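Local coordinates for mating-type switching protein swi5 (Schizosaccharomyces pombe, PDB 3VIQ) that is required for mating-type switching and, with its partner sfr1, takes part in rhp51-dependent recombinational DNA repair, at residues S8-H11 / L12-Q16; S23-D26 / A27-K30; Q41-I44 / D45-T49; V64-H67 / E68-T71; V73-F76 / D77-G80. All coordinates share one frame; numbering follows the deposited sequence.

Contact 1 (S8-H11 / L12-Q16); sequences SRVH and LLEQQ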
# COMPACT_ATOMS: atom_id res chain seq x y z
N SER B 8 -28.51 28.94 -22.04
CA SER B 8 -27.56 28.35 -22.98
C SER B 8 -26.48 27.56 -22.27
O SER B 8 -26.18 26.46 -22.69
CB SER B 8 -26.94 29.41 -23.89
OG SER B 8 -27.91 29.85 -24.83
N ARG B 9 -25.92 28.08 -21.17
CA ARG B 9 -24.91 27.28 -20.44
C ARG B 9 -25.50 25.98 -19.89
O ARG B 9 -24.86 24.93 -19.91
CB ARG B 9 -24.26 28.08 -19.32
CG ARG B 9 -23.60 29.40 -19.83
CD ARG B 9 -22.30 29.08 -20.53
NE ARG B 9 -21.35 28.52 -19.59
CZ ARG B 9 -20.22 27.91 -19.91
NH1 ARG B 9 -19.86 27.75 -21.18
NH2 ARG B 9 -19.44 27.44 -18.93
N VAL B 10 -26.72 26.05 -19.39
CA VAL B 10 -27.37 24.88 -18.79
C VAL B 10 -27.61 23.84 -19.89
O VAL B 10 -27.34 22.68 -19.66
CB VAL B 10 -28.67 25.26 -18.05
CG1 VAL B 10 -29.56 24.04 -17.80
CG2 VAL B 10 -28.33 25.97 -16.75
N HIS B 11 -28.04 24.26 -21.09
CA HIS B 11 -28.27 23.29 -22.17
C HIS B 11 -26.95 22.67 -22.66
O HIS B 11 -26.90 21.47 -22.96
CB HIS B 11 -29.08 23.88 -23.37
CG HIS B 11 -30.54 24.14 -23.08
ND1 HIS B 11 -31.38 23.20 -22.50
CD2 HIS B 11 -31.32 25.23 -23.32
CE1 HIS B 11 -32.60 23.71 -22.38
NE2 HIS B 11 -32.59 24.93 -22.88
N LEU B 12 -25.87 23.45 -22.73
CA LEU B 12 -24.56 22.85 -23.01
C LEU B 12 -24.12 21.80 -21.97
O LEU B 12 -23.56 20.76 -22.32
CB LEU B 12 -23.50 23.94 -23.13
CG LEU B 12 -23.67 24.80 -24.38
CD1 LEU B 12 -22.87 26.10 -24.25
CD2 LEU B 12 -23.26 23.95 -25.64
N LEU B 13 -24.43 22.04 -20.70
CA LEU B 13 -24.06 21.10 -19.64
C LEU B 13 -24.90 19.83 -19.80
O LEU B 13 -24.43 18.72 -19.52
CB LEU B 13 -24.28 21.74 -18.27
CG LEU B 13 -23.14 22.69 -17.86
CD1 LEU B 13 -23.59 23.63 -16.72
CD2 LEU B 13 -21.89 21.90 -17.44
N GLU B 14 -26.15 19.99 -20.24
CA GLU B 14 -27.02 18.85 -20.43
C GLU B 14 -26.40 17.99 -21.50
O GLU B 14 -26.30 16.80 -21.32
CB GLU B 14 -28.44 19.25 -20.80
CG GLU B 14 -29.27 19.71 -19.63
CD GLU B 14 -30.55 20.46 -20.00
OE1 GLU B 14 -30.82 20.76 -21.18
OE2 GLU B 14 -31.31 20.78 -19.06
N GLN B 15 -25.97 18.59 -22.60
CA GLN B 15 -25.38 17.83 -23.71
C GLN B 15 -24.03 17.23 -23.34
O GLN B 15 -23.69 16.13 -23.78
CB GLN B 15 -25.21 18.70 -24.93
CG GLN B 15 -26.52 19.20 -25.46
CD GLN B 15 -26.34 20.27 -26.49
OE1 GLN B 15 -26.69 21.43 -26.26
NE2 GLN B 15 -25.77 19.90 -27.63
N GLN B 16 -23.25 17.96 -22.55
CA GLN B 16 -21.97 17.43 -22.06
C GLN B 16 -22.19 16.18 -21.22
O GLN B 16 -21.48 15.17 -21.37
CB GLN B 16 -21.24 18.49 -21.23
CG GLN B 16 -19.79 18.12 -20.97
CD GLN B 16 -19.10 19.07 -20.02
OE1 GLN B 16 -19.73 19.93 -19.43
NE2 GLN B 16 -17.80 18.90 -19.86
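Ser8 O takes the N-H of Leu12 at 3.0 Å between O and N, one rung of the regular i to i+4 ladder of helix 3-29. This helix runs alongside the chain of Swi5-dependent recombination DNA repair protein 1 (Sfr1), an arrangement consistent with a parallel coiled coil. The isobutyl group of Leu12 folds back over Ser8 O, with CG 3.5 Å from that oxygen. Arg9 O repeats the pattern with Leu13 N, and Leu13 CG lies 3.5 Å from Arg9 O. Leu13 also packs on Arg9 of the Sfr1 chain. Val10 O holds Glu14 N. The Val10 branch CG1 approaches Glu14 OE2 to 3.9 Å, a plain contact. That carboxylate oxygen has a stronger mate, since it forms a salt bridge with Arg8 of the Sfr1 chain. His11 O accepts from Gln15 N. The His11 and Glu14 side chains run side by side and point the same way. His11 chi1 of -71° swings the ring edge toward Glu14, the ring and carboxylate planes 59° apart. His11 ND1 donates in its ring plane to Glu14 OE1 at 2.8 Å, with 161° at the hydrogen, and meets that oxygen from above the carboxylate plane.

Contact 2 (S23-D26 / A27-K30); sequences SLQD and ALAK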
# COMPACT_ATOMS: atom_id res chain seq x y z
N SER B 23 -20.15 8.01 -23.56
CA SER B 23 -18.75 7.61 -23.56
C SER B 23 -18.45 6.60 -22.44
O SER B 23 -17.71 5.64 -22.65
CB SER B 23 -17.85 8.83 -23.44
OG SER B 23 -18.00 9.63 -24.59
N LEU B 24 -19.02 6.81 -21.27
CA LEU B 24 -18.82 5.88 -20.17
C LEU B 24 -19.39 4.49 -20.53
O LEU B 24 -18.75 3.49 -20.29
CB LEU B 24 -19.46 6.43 -18.90
CG LEU B 24 -19.43 5.53 -17.67
CD1 LEU B 24 -18.00 5.21 -17.30
CD2 LEU B 24 -20.17 6.21 -16.53
N GLN B 25 -20.60 4.43 -21.10
CA GLN B 25 -21.15 3.14 -21.54
C GLN B 25 -20.27 2.42 -22.54
O GLN B 25 -20.10 1.21 -22.44
CB GLN B 25 -22.58 3.27 -22.11
CG GLN B 25 -23.67 3.45 -21.04
CD GLN B 25 -23.37 2.62 -19.79
OE1 GLN B 25 -23.44 1.39 -19.82
NE2 GLN B 25 -22.97 3.30 -18.69
N ASP B 26 -19.70 3.16 -23.49
CA ASP B 26 -18.76 2.57 -24.44
C ASP B 26 -17.49 2.10 -23.73
O ASP B 26 -16.96 1.05 -24.09
CB ASP B 26 -18.35 3.57 -25.52
CG ASP B 26 -19.49 3.91 -26.46
OD1 ASP B 26 -20.61 3.35 -26.33
OD2 ASP B 26 -19.25 4.74 -27.35
N ALA B 27 -16.98 2.87 -22.76
CA ALA B 27 -15.77 2.44 -22.08
C ALA B 27 -16.02 1.19 -21.26
O ALA B 27 -15.24 0.26 -21.32
CB ALA B 27 -15.17 3.55 -21.24
N LEU B 28 -17.14 1.12 -20.55
CA LEU B 28 -17.48 -0.05 -19.74
C LEU B 28 -17.70 -1.30 -20.57
O LEU B 28 -17.47 -2.42 -20.09
CB LEU B 28 -18.74 0.21 -18.92
CG LEU B 28 -18.57 1.26 -17.83
CD1 LEU B 28 -19.88 1.50 -17.09
CD2 LEU B 28 -17.43 0.86 -16.86
N ALA B 29 -18.14 -1.11 -21.81
CA ALA B 29 -18.39 -2.21 -22.71
C ALA B 29 -17.13 -2.93 -23.08
O ALA B 29 -17.19 -4.08 -23.42
CB ALA B 29 -19.13 -1.74 -24.01
N LYS B 30 -15.99 -2.25 -23.02
CA LYS B 30 -14.70 -2.87 -23.35
C LYS B 30 -14.11 -3.71 -22.22
O LYS B 30 -13.07 -4.33 -22.39
CB LYS B 30 -13.69 -1.80 -23.77
CG LYS B 30 -13.98 -1.23 -25.14
CD LYS B 30 -13.31 0.11 -25.36
CE LYS B 30 -13.73 0.72 -26.72
NZ LYS B 30 -13.30 2.15 -26.85
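The flat amide of Gln25 meets Leu28 through its nitrogen: NE2 lies 3.9 Å from Leu28 CD1, a contact of a polar group with a methyl. The amide is brought over by a bend at chi2 (-37°), which curls the chain back beside Leu28. Its other end is turned to Arg34, whose NH2 makes a weak hydrogen bond to Gln25 OE1. The carboxylate of Asp26 does not reach Lys30. Asp26 OD2 and Lys30 NZ are 6.5 Å apart, so any attraction between the opposite charges is probably weak. The Lys30 chain instead runs extended past the backbone, its CG 3.9 Å from Asp26 O. The apolar part of the contact is Leu24 against Leu28. Their side chains cross at a slant, with Leu24 CD1 4.0 Å from Leu28 CG. Leu28 CG also rests on Leu24 O at 3.3 Å. Both leucines and Ala27 pack against the Sfr1 chain, on Gln22 and Ala26 there. Backbone bonds run from Ala27 N to Ser23 O and from Leu28 N to Leu24 O. Ala29 N reaches Gln25 O at 3.1 Å and makes a weak second bond to Asp26 O at 3.4 Å. Lys30 N then bonds to Ala27 O. This move from i to i+4 toward i to i+3 bonding is characteristic of the last turn of an alpha helix, here toward the C-terminal end of helix 3-29.

Contact 3 (Q41-I44 / D45-T49); sequences QKHI and DLLHT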
# COMPACT_ATOMS: atom_id res chain seq x y z
N GLN B 41 -8.77 -0.74 -8.09
CA GLN B 41 -8.37 -0.78 -6.68
C GLN B 41 -7.65 -2.11 -6.36
O GLN B 41 -6.63 -2.11 -5.68
CB GLN B 41 -9.58 -0.59 -5.74
CG GLN B 41 -9.22 -0.37 -4.27
CD GLN B 41 -8.36 0.90 -4.06
OE1 GLN B 41 -8.63 1.96 -4.66
NE2 GLN B 41 -7.32 0.79 -3.23
N LYS B 42 -8.16 -3.24 -6.83
CA LYS B 42 -7.50 -4.51 -6.48
C LYS B 42 -6.05 -4.49 -7.01
O LYS B 42 -5.14 -4.95 -6.33
CB LYS B 42 -8.26 -5.72 -7.01
CG LYS B 42 -7.51 -7.03 -6.91
CD LYS B 42 -8.41 -8.27 -7.20
CE LYS B 42 -7.53 -9.48 -7.55
NZ LYS B 42 -8.15 -10.80 -7.22
N HIS B 43 -5.86 -3.92 -8.19
CA HIS B 43 -4.56 -3.87 -8.84
C HIS B 43 -3.65 -2.96 -8.04
O HIS B 43 -2.53 -3.35 -7.72
CB HIS B 43 -4.65 -3.44 -10.32
CG HIS B 43 -3.32 -3.41 -11.03
ND1 HIS B 43 -2.71 -2.24 -11.42
CD2 HIS B 43 -2.49 -4.42 -11.40
CE1 HIS B 43 -1.55 -2.53 -12.00
NE2 HIS B 43 -1.39 -3.84 -11.98
N ILE B 44 -4.14 -1.78 -7.70
CA ILE B 44 -3.35 -0.80 -6.92
C ILE B 44 -2.87 -1.39 -5.58
O ILE B 44 -1.76 -1.13 -5.18
CB ILE B 44 -4.17 0.48 -6.64
CG1 ILE B 44 -4.23 1.34 -7.90
CG2 ILE B 44 -3.58 1.33 -5.46
CD1 ILE B 44 -5.01 2.62 -7.70
N ASP B 45 -3.69 -2.18 -4.91
CA ASP B 45 -3.33 -2.73 -3.60
C ASP B 45 -2.27 -3.86 -3.76
O ASP B 45 -1.32 -3.95 -2.99
CB ASP B 45 -4.57 -3.29 -2.89
CG ASP B 45 -5.65 -2.22 -2.61
OD1 ASP B 45 -5.35 -1.01 -2.61
OD2 ASP B 45 -6.81 -2.62 -2.37
N LEU B 46 -2.46 -4.73 -4.75
CA LEU B 46 -1.42 -5.71 -5.10
C LEU B 46 -0.06 -5.08 -5.49
O LEU B 46 0.99 -5.52 -4.98
CB LEU B 46 -1.93 -6.66 -6.17
CG LEU B 46 -3.03 -7.58 -5.65
CD1 LEU B 46 -3.66 -8.38 -6.81
CD2 LEU B 46 -2.52 -8.53 -4.54
N LEU B 47 -0.07 -4.04 -6.32
CA LEU B 47 1.19 -3.40 -6.74
C LEU B 47 1.88 -2.77 -5.53
O LEU B 47 3.12 -2.83 -5.41
CB LEU B 47 0.93 -2.35 -7.82
CG LEU B 47 2.14 -1.78 -8.59
CD1 LEU B 47 2.84 -2.92 -9.37
CD2 LEU B 47 1.75 -0.64 -9.59
N HIS B 48 1.07 -2.16 -4.66
CA HIS B 48 1.52 -1.54 -3.41
C HIS B 48 2.25 -2.59 -2.59
O HIS B 48 3.42 -2.49 -2.28
CB HIS B 48 0.26 -0.97 -2.70
CG HIS B 48 0.45 -0.58 -1.25
ND1 HIS B 48 0.99 0.63 -0.87
CD2 HIS B 48 0.05 -1.19 -0.11
CE1 HIS B 48 0.97 0.72 0.45
NE2 HIS B 48 0.40 -0.37 0.93
N THR B 49 1.53 -3.65 -2.25
CA THR B 49 2.09 -4.73 -1.47
C THR B 49 3.34 -5.35 -2.10
O THR B 49 4.31 -5.58 -1.41
CB THR B 49 1.01 -5.79 -1.26
OG1 THR B 49 -0.14 -5.15 -0.68
CG2 THR B 49 1.51 -6.95 -0.37
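Asp45, whose side chain meets Gln41 one turn back, has a carbonyl oxygen gripped by two donors. Thr49 N reaches Asp45 O at 3.0 Å, and Thr49 OG1 reaches the same O at 2.9 Å. The two arrive from opposite faces of the carbonyl plane. The hydroxyl thus donates back into its own helix. Asp45 N in turn donates to Gln41 O at 3.0 Å. The side chains add a further link. Gln41 NE2 makes a weak hydrogen bond to Asp45 OD1, 2.7 Å long but bent to 126° at the hydrogen. Gln41 CG stands beside the carbonyl carbon and the chain bends at chi2 (61°), which carries the amide forward over the turn. Amide and carboxylate planes are 53° apart, so the two groups do not lie flat on each other. With an alanine here instead of Asp45, the Gln41 amide would probably lose this acceptor and be free to turn. Lys42 and Leu46 lie side by side, with Lys42 CG 4.1 Å from Leu46 CD1. The His43 ring comes near Leu47 CD2 with its CE1, at 4.5 Å. All this belongs to helix 36-67, which runs along the Sfr1 chain. There His43 NE2 bonds to Glu37 of Sfr1, while Leu46 and Thr49 pack on Gln42 and Ile45 of that chain.

Contact 4 (V64-H67 / E68-T71); sequences VAEH and EKCT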
# COMPACT_ATOMS: atom_id res chain seq x y z
N VAL B 64 22.08 -9.70 5.19
CA VAL B 64 22.68 -11.02 5.32
C VAL B 64 23.91 -11.09 4.43
O VAL B 64 24.93 -11.65 4.83
CB VAL B 64 21.73 -12.17 4.91
CG1 VAL B 64 22.45 -13.53 5.07
CG2 VAL B 64 20.42 -12.12 5.70
N ALA B 65 23.85 -10.48 3.25
CA ALA B 65 24.97 -10.54 2.30
C ALA B 65 26.17 -9.75 2.81
O ALA B 65 27.32 -10.06 2.49
CB ALA B 65 24.54 -10.09 0.89
N GLU B 66 25.92 -8.75 3.61
CA GLU B 66 27.00 -7.95 4.14
C GLU B 66 27.81 -8.79 5.15
O GLU B 66 29.03 -8.89 5.03
CB GLU B 66 26.48 -6.65 4.76
CG GLU B 66 27.59 -5.70 5.16
CD GLU B 66 28.56 -5.43 4.01
OE1 GLU B 66 28.29 -4.47 3.25
OE2 GLU B 66 29.57 -6.18 3.87
N HIS B 67 27.10 -9.44 6.07
CA HIS B 67 27.72 -10.35 7.04
C HIS B 67 28.48 -11.49 6.38
O HIS B 67 29.48 -11.93 6.91
CB HIS B 67 26.69 -10.94 8.01
CG HIS B 67 25.95 -9.92 8.82
ND1 HIS B 67 24.64 -10.10 9.22
CD2 HIS B 67 26.33 -8.71 9.29
CE1 HIS B 67 24.24 -9.04 9.90
NE2 HIS B 67 25.25 -8.18 9.95
N GLU B 68 28.01 -11.98 5.23
CA GLU B 68 28.71 -13.05 4.48
C GLU B 68 29.73 -12.55 3.44
O GLU B 68 30.31 -13.36 2.75
CB GLU B 68 27.71 -13.97 3.80
CG GLU B 68 26.68 -14.51 4.75
CD GLU B 68 26.31 -15.94 4.47
OE1 GLU B 68 26.13 -16.30 3.29
OE2 GLU B 68 26.19 -16.71 5.44
N LYS B 69 29.92 -11.24 3.33
CA LYS B 69 30.92 -10.68 2.42
C LYS B 69 30.73 -11.15 0.98
O LYS B 69 31.64 -11.68 0.37
CB LYS B 69 32.32 -11.01 2.93
CG LYS B 69 32.62 -10.43 4.33
CD LYS B 69 32.77 -8.92 4.29
CE LYS B 69 32.37 -8.24 5.61
NZ LYS B 69 33.37 -8.45 6.70
N CYS B 70 29.53 -10.94 0.45
CA CYS B 70 29.21 -11.31 -0.93
C CYS B 70 28.16 -10.41 -1.51
O CYS B 70 27.52 -9.60 -0.80
CB CYS B 70 28.73 -12.76 -1.01
SG CYS B 70 27.09 -13.09 -0.30
N THR B 71 28.02 -10.52 -2.82
CA THR B 71 27.02 -9.75 -3.53
C THR B 71 25.69 -10.41 -3.27
O THR B 71 25.62 -11.64 -3.12
CB THR B 71 27.30 -9.69 -5.01
OG1 THR B 71 28.66 -9.32 -5.20
CG2 THR B 71 26.41 -8.66 -5.66
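The positive phi of Lys69 (55°) turns the chain back on Ala65 and Glu66, ending helix 36-67 in a Schellman motif. Two backbone bonds define it. Cys70 N donates to Ala65 O at 3.1 Å, the longer loop, and Lys69 N donates to Glu66 O at 3.0 Å, the shorter one. The second comes from well above the carbonyl plane of Glu66. Just before it, Glu68 N still makes a helical bond to Val64 O. Lys69 bends at chi2 (-71°), and its aliphatic chain folds over the helix end, with CE 3.5 Å from Glu66 O. Lys69 CE also lies 3.9 Å from Glu66 OE2. The charged atoms themselves do not touch, with Lys69 NZ 5.3 Å from Glu66 OE2. Ala65 CB lies 4.1 Å from Cys70 SG and 3.5 Å from Cys70 O, in the returning loop. The loop leads on toward helix 76-79. Leu75 from that part of the chain packs on Val64, Ala65 and Cys70, and Arg78 makes a long, weak ion pair with Glu68. Val64 and His67, on helix 36-67, also pack on Leu59 of the Sfr1 chain.

Contact 5 (V73-F76 / D77-G80); sequences VELF and DRFG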
# COMPACT_ATOMS: atom_id res chain seq x y z
N VAL B 73 23.13 -11.03 -5.07
CA VAL B 73 22.66 -12.05 -6.00
C VAL B 73 23.11 -13.46 -5.60
O VAL B 73 22.41 -14.41 -5.87
CB VAL B 73 23.06 -11.79 -7.48
CG1 VAL B 73 22.27 -10.63 -8.05
CG2 VAL B 73 24.58 -11.57 -7.61
N GLU B 74 24.25 -13.59 -4.91
CA GLU B 74 24.74 -14.92 -4.55
C GLU B 74 23.82 -15.58 -3.50
O GLU B 74 23.83 -16.82 -3.35
CB GLU B 74 26.18 -14.84 -4.09
CG GLU B 74 27.12 -14.24 -5.15
CD GLU B 74 28.54 -14.01 -4.65
OE1 GLU B 74 29.08 -14.90 -3.94
OE2 GLU B 74 29.13 -12.95 -4.97
N LEU B 75 22.98 -14.80 -2.82
CA LEU B 75 22.09 -15.38 -1.80
C LEU B 75 20.66 -15.61 -2.28
O LEU B 75 19.82 -16.22 -1.55
CB LEU B 75 22.08 -14.52 -0.54
CG LEU B 75 23.41 -14.31 0.16
CD1 LEU B 75 24.22 -13.28 -0.61
CD2 LEU B 75 23.15 -13.84 1.57
N PHE B 76 20.36 -15.17 -3.50
CA PHE B 76 18.98 -15.26 -4.03
C PHE B 76 18.43 -16.69 -4.02
O PHE B 76 17.27 -16.91 -3.67
CB PHE B 76 18.91 -14.63 -5.42
CG PHE B 76 18.85 -13.10 -5.42
CD1 PHE B 76 18.97 -12.35 -4.23
CD2 PHE B 76 18.64 -12.41 -6.61
CE1 PHE B 76 18.90 -10.93 -4.24
CE2 PHE B 76 18.57 -11.01 -6.64
CZ PHE B 76 18.70 -10.27 -5.45
N ASP B 77 19.27 -17.67 -4.36
CA ASP B 77 18.77 -19.05 -4.38
C ASP B 77 18.37 -19.57 -3.02
O ASP B 77 17.34 -20.23 -2.88
CB ASP B 77 19.79 -20.00 -4.99
CG ASP B 77 19.85 -19.88 -6.47
OD1 ASP B 77 18.79 -19.68 -7.11
OD2 ASP B 77 20.96 -19.98 -7.02
N ARG B 78 19.21 -19.29 -2.03
CA ARG B 78 18.96 -19.65 -0.64
C ARG B 78 17.62 -19.10 -0.14
O ARG B 78 16.93 -19.74 0.66
CB ARG B 78 20.09 -19.09 0.22
CG ARG B 78 19.88 -19.16 1.71
CD ARG B 78 21.21 -19.04 2.44
NE ARG B 78 21.03 -18.47 3.76
CZ ARG B 78 21.95 -17.78 4.43
NH1 ARG B 78 23.16 -17.56 3.90
NH2 ARG B 78 21.65 -17.30 5.62
N PHE B 79 17.26 -17.92 -0.63
CA PHE B 79 16.00 -17.28 -0.26
C PHE B 79 14.83 -17.50 -1.21
O PHE B 79 13.75 -16.99 -0.95
CB PHE B 79 16.23 -15.79 0.03
CG PHE B 79 17.12 -15.58 1.22
CD1 PHE B 79 16.68 -15.93 2.49
CD2 PHE B 79 18.44 -15.12 1.07
CE1 PHE B 79 17.51 -15.78 3.60
CE2 PHE B 79 19.26 -14.99 2.16
CZ PHE B 79 18.79 -15.31 3.44
N GLY B 80 15.02 -18.27 -2.28
CA GLY B 80 13.90 -18.67 -3.15
C GLY B 80 13.50 -17.64 -4.18
O GLY B 80 12.41 -17.72 -4.75
O HOH W 1 21.92 -17.23 -5.41
O HOH W 2 22.04 -18.87 -2.79
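Leu75 and Phe79 are joined by a helical backbone bond, Phe79 N to Leu75 O at 3.2 Å, with a weak second bond from Phe79 N to Phe76 O; the short, weakly bonded helix gives way at Gly80, whose positive phi belongs to a Schellman motif. Earlier in the turn, water takes the place of regular helical bonds. Water 1 donates to Val73 O, and weakly to Glu74 O, and accepts from Asp77 N at 2.9 Å. Water 2 links Glu74 O to Arg78 N, which it meets at 3.0 Å. Among the side chains, Leu75 and Phe79 lie side by side and point the same way. Phe79 CG is anti to the carbonyl carbon (chi1 -64°), which lays the ring beside Leu75. Leu75 CB is 3.9 Å from Phe79 CE2, and Phe79 CD2 sits 3.2 Å from Leu75 O. Arg78 CG lies over the centre of one face of the Phe79 ring, 4.2 Å above its plane. Phe76 carries Val73 CA over one ring face. Phe79 also packs on Ile61 of helix 36-67 and on Gln54 of the Sfr1 chain, whose NE2 bonds to Arg78 O. Replacing Phe79 by an alanine is likely to open a gap beside Leu75 and Ile61 and leave the Arg78 chain without the ring beneath it. The chemistry suggests a turn held by apolar side chains, while two waters complete its irregular backbone.

Overall arrangement
Contacts 1 and 2 both lie on helix 3-29, with centres about 22 Å apart, and contact 3 lies on helix 36-67. All three are surface contacts along uninterrupted or ending helix that borders the Sfr1 chain. Polar side-chain pairs mark contacts 1 and 3, a slanting leucine pair contact 2. Contacts 4 and 5 are partly buried and sit together, centres about 11 Å apart, on the other side of the chain's centre from contacts 1 and 2. They touch directly, through apolar packing and a weak ion pair. Both end in Schellman turns, and contact 5 also has waters bridging its backbone. Contacts 1 and 4 are about 67 Å apart between centres, which reflects the elongated chain.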